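Local coordinates for protein probable ribosomal RNA small subunit methyltransferase (Thermus thermophilus, PDB 3DMH) that binds S-adenosylmethionine and guanosine and probably methylates N2 of a guanine in 16S ribosomal RNA, with S-adenosylmethionine as methyl donor, at residues Gly19-Lys24 against Ser85-Arg90. Numbering follows the deposited sequence.
Sequences GRLFIK and SGLQAR
Phe22 lays its ring edge against the hydroxyl of Ser85, with CD2 3.6 Å from OG and the oxygen near the ring plane. The contact sets strand 19-23, one arm of an antiparallel beta-hairpin with strand 12-16, on the C-terminal end of helix 76-84, where Gly86 with its positive phi closes a Schellman motif. This helix packs in the first of two domains, each with a seven-stranded sheet in the class I methyltransferase order 3-2-1-4-5-7-6. The link is a single direct hydrogen bond: Phe22 N donates to Ser85 OG across 2.9 Å, nearly straight at 167°. Because Ser85 OG lies anti to its own carbonyl carbon (chi1 -63°), it also reaches Cys81 O one turn back, which competes with a water for the single hydroxyl proton. That water donates to Phe22 O, so Phe22 N is held directly and Phe22 O through the water. Beside this polar grip, Leu21 CD1 touches Leu87 CD1 at 3.8 Å, the two side chains crossing at about a right angle. On the strand face opposite Leu21, the Phe22 ring points its edge at the Arg20 guanidinium face, CE2 3.5 Å above its centre and NH2 in the ring plane. Beyond the strand, Lys24 forms a salt bridge with the cofactor-binding Asp288. A second water donates to Arg20 O at 2.7 Å and, weakly, to Ser85 O.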
loop_
_atom_site.group_PDB
_atom_site.type_symbol
_atom_site.label_atom_id
_atom_site.label_comp_id
_atom_site.label_asym_id
_atom_site.label_seq_id
_atom_site.Cartn_x
_atom_site.Cartn_y
_atom_site.Cartn_z
ATOM N N GLY A 19 -22.544 -16.898 -3.359
ATOM C CA GLY A 19 -22.182 -15.625 -3.969
ATOM C C GLY A 19 -20.900 -15.651 -4.773
ATOM O O GLY A 19 -20.490 -16.697 -5.295
ATOM N N ARG A 20 -20.297 -14.471 -4.857
ATOM C CA ARG A 20 -19.073 -14.268 -5.616
ATOM C C ARG A 20 -18.287 -13.136 -4.988
ATOM O O ARG A 20 -18.827 -12.327 -4.248
ATOM C CB ARG A 20 -19.396 -13.963 -7.081
ATOM C CG ARG A 20 -20.019 -12.576 -7.291
ATOM C CD ARG A 20 -20.467 -12.331 -8.726
ATOM N NE ARG A 20 -20.970 -10.940 -8.826
ATOM C CZ ARG A 20 -21.018 -10.235 -9.960
ATOM N NH1 ARG A 20 -20.604 -10.740 -11.118
ATOM N NH2 ARG A 20 -21.473 -8.965 -9.924
ATOM N N LEU A 21 -16.992 -13.100 -5.282
ATOM C CA LEU A 21 -16.139 -12.063 -4.757
ATOM C C LEU A 21 -15.133 -11.699 -5.828
ATOM O O LEU A 21 -14.500 -12.585 -6.404
ATOM C CB LEU A 21 -15.412 -12.602 -3.520
ATOM C CG LEU A 21 -14.713 -11.581 -2.647
ATOM C CD1 LEU A 21 -15.727 -10.709 -1.883
ATOM C CD2 LEU A 21 -13.792 -12.307 -1.683
ATOM N N PHE A 22 -15.019 -10.406 -6.131
ATOM C CA PHE A 22 -14.035 -9.969 -7.122
ATOM C C PHE A 22 -12.644 -9.878 -6.538
ATOM O O PHE A 22 -12.449 -9.365 -5.428
ATOM C CB PHE A 22 -14.406 -8.600 -7.698
ATOM C CG PHE A 22 -15.588 -8.652 -8.657
ATOM C CD1 PHE A 22 -15.369 -8.722 -10.026
ATOM C CD2 PHE A 22 -16.918 -8.636 -8.188
ATOM C CE1 PHE A 22 -16.419 -8.736 -10.923
ATOM C CE2 PHE A 22 -17.986 -8.682 -9.097
ATOM C CZ PHE A 22 -17.723 -8.724 -10.467
ATOM N N ILE A 23 -11.685 -10.325 -7.336
ATOM C CA ILE A 23 -10.270 -10.186 -6.994
ATOM C C ILE A 23 -9.540 -9.582 -8.194
ATOM O O ILE A 23 -10.060 -9.556 -9.312
ATOM C CB ILE A 23 -9.640 -11.543 -6.567
ATOM C CG1 ILE A 23 -9.529 -12.486 -7.762
ATOM C CG2 ILE A 23 -10.436 -12.154 -5.354
ATOM C CD1 ILE A 23 -8.724 -13.746 -7.467
ATOM N N LYS A 24 -8.311 -9.130 -7.982
ATOM C CA LYS A 24 -7.505 -8.661 -9.113
ATOM C C LYS A 24 -6.040 -8.752 -8.709
ATOM O O LYS A 24 -5.730 -8.779 -7.501
ATOM C CB LYS A 24 -7.850 -7.207 -9.526
ATOM C CG LYS A 24 -7.344 -6.159 -8.530
ATOM C CD LYS A 24 -7.547 -4.713 -9.012
ATOM C CE LYS A 24 -6.863 -4.434 -10.334
ATOM N NZ LYS A 24 -5.353 -4.485 -10.260
ATOM N N SER A 85 -17.697 -6.014 -5.827
ATOM C CA SER A 85 -18.411 -7.057 -5.103
ATOM C C SER A 85 -19.689 -6.580 -4.390
ATOM O O SER A 85 -20.366 -7.392 -3.753
ATOM C CB SER A 85 -17.475 -7.674 -4.069
ATOM O OG SER A 85 -16.356 -8.307 -4.682
ATOM N N GLY A 86 -19.958 -5.274 -4.470
ATOM C CA GLY A 86 -21.118 -4.667 -3.797
ATOM C C GLY A 86 -20.962 -4.598 -2.290
ATOM O O GLY A 86 -21.979 -4.582 -1.562
ATOM N N LEU A 87 -19.719 -4.528 -1.815
ATOM C CA LEU A 87 -19.448 -4.521 -0.367
ATOM C C LEU A 87 -19.114 -3.103 0.041
ATOM O O LEU A 87 -18.189 -2.531 -0.516
ATOM C CB LEU A 87 -18.281 -5.466 -0.036
ATOM C CG LEU A 87 -18.471 -6.950 -0.385
ATOM C CD1 LEU A 87 -17.207 -7.740 -0.134
ATOM C CD2 LEU A 87 -19.642 -7.543 0.404
ATOM N N GLN A 88 -19.874 -2.549 0.992
ATOM C CA GLN A 88 -19.637 -1.178 1.473
ATOM C C GLN A 88 -18.194 -1.103 1.936
ATOM O O GLN A 88 -17.734 -1.962 2.690
ATOM C CB GLN A 88 -20.582 -0.872 2.629
ATOM C CG GLN A 88 -20.520 0.587 3.071
ATOM C CD GLN A 88 -21.451 0.882 4.205
ATOM O OE1 GLN A 88 -21.015 1.043 5.343
ATOM N NE2 GLN A 88 -22.746 0.955 3.912
ATOM N N ALA A 89 -17.500 -0.059 1.493
ATOM C CA ALA A 89 -16.112 0.113 1.855
ATOM C C ALA A 89 -15.761 1.557 1.658
ATOM O O ALA A 89 -16.253 2.207 0.726
ATOM C CB ALA A 89 -15.220 -0.768 1.019
ATOM N N ARG A 90 -14.921 2.068 2.545
ATOM C CA ARG A 90 -14.457 3.448 2.411
ATOM C C ARG A 90 -12.965 3.486 2.257
ATOM O O ARG A 90 -12.258 2.694 2.865
ATOM C CB ARG A 90 -14.786 4.253 3.673
ATOM C CG ARG A 90 -16.221 4.164 4.142
ATOM C CD ARG A 90 -17.193 4.581 3.091
ATOM N NE ARG A 90 -18.560 4.516 3.618
ATOM C CZ ARG A 90 -19.650 4.851 2.940
ATOM N NH1 ARG A 90 -19.578 5.234 1.676
ATOM N NH2 ARG A 90 -20.839 4.762 3.523
HETATM O O HOH W 1 -19.645 -10.468 -2.435
HETATM O O HOH W 2 -13.993 -8.065 -3.473
#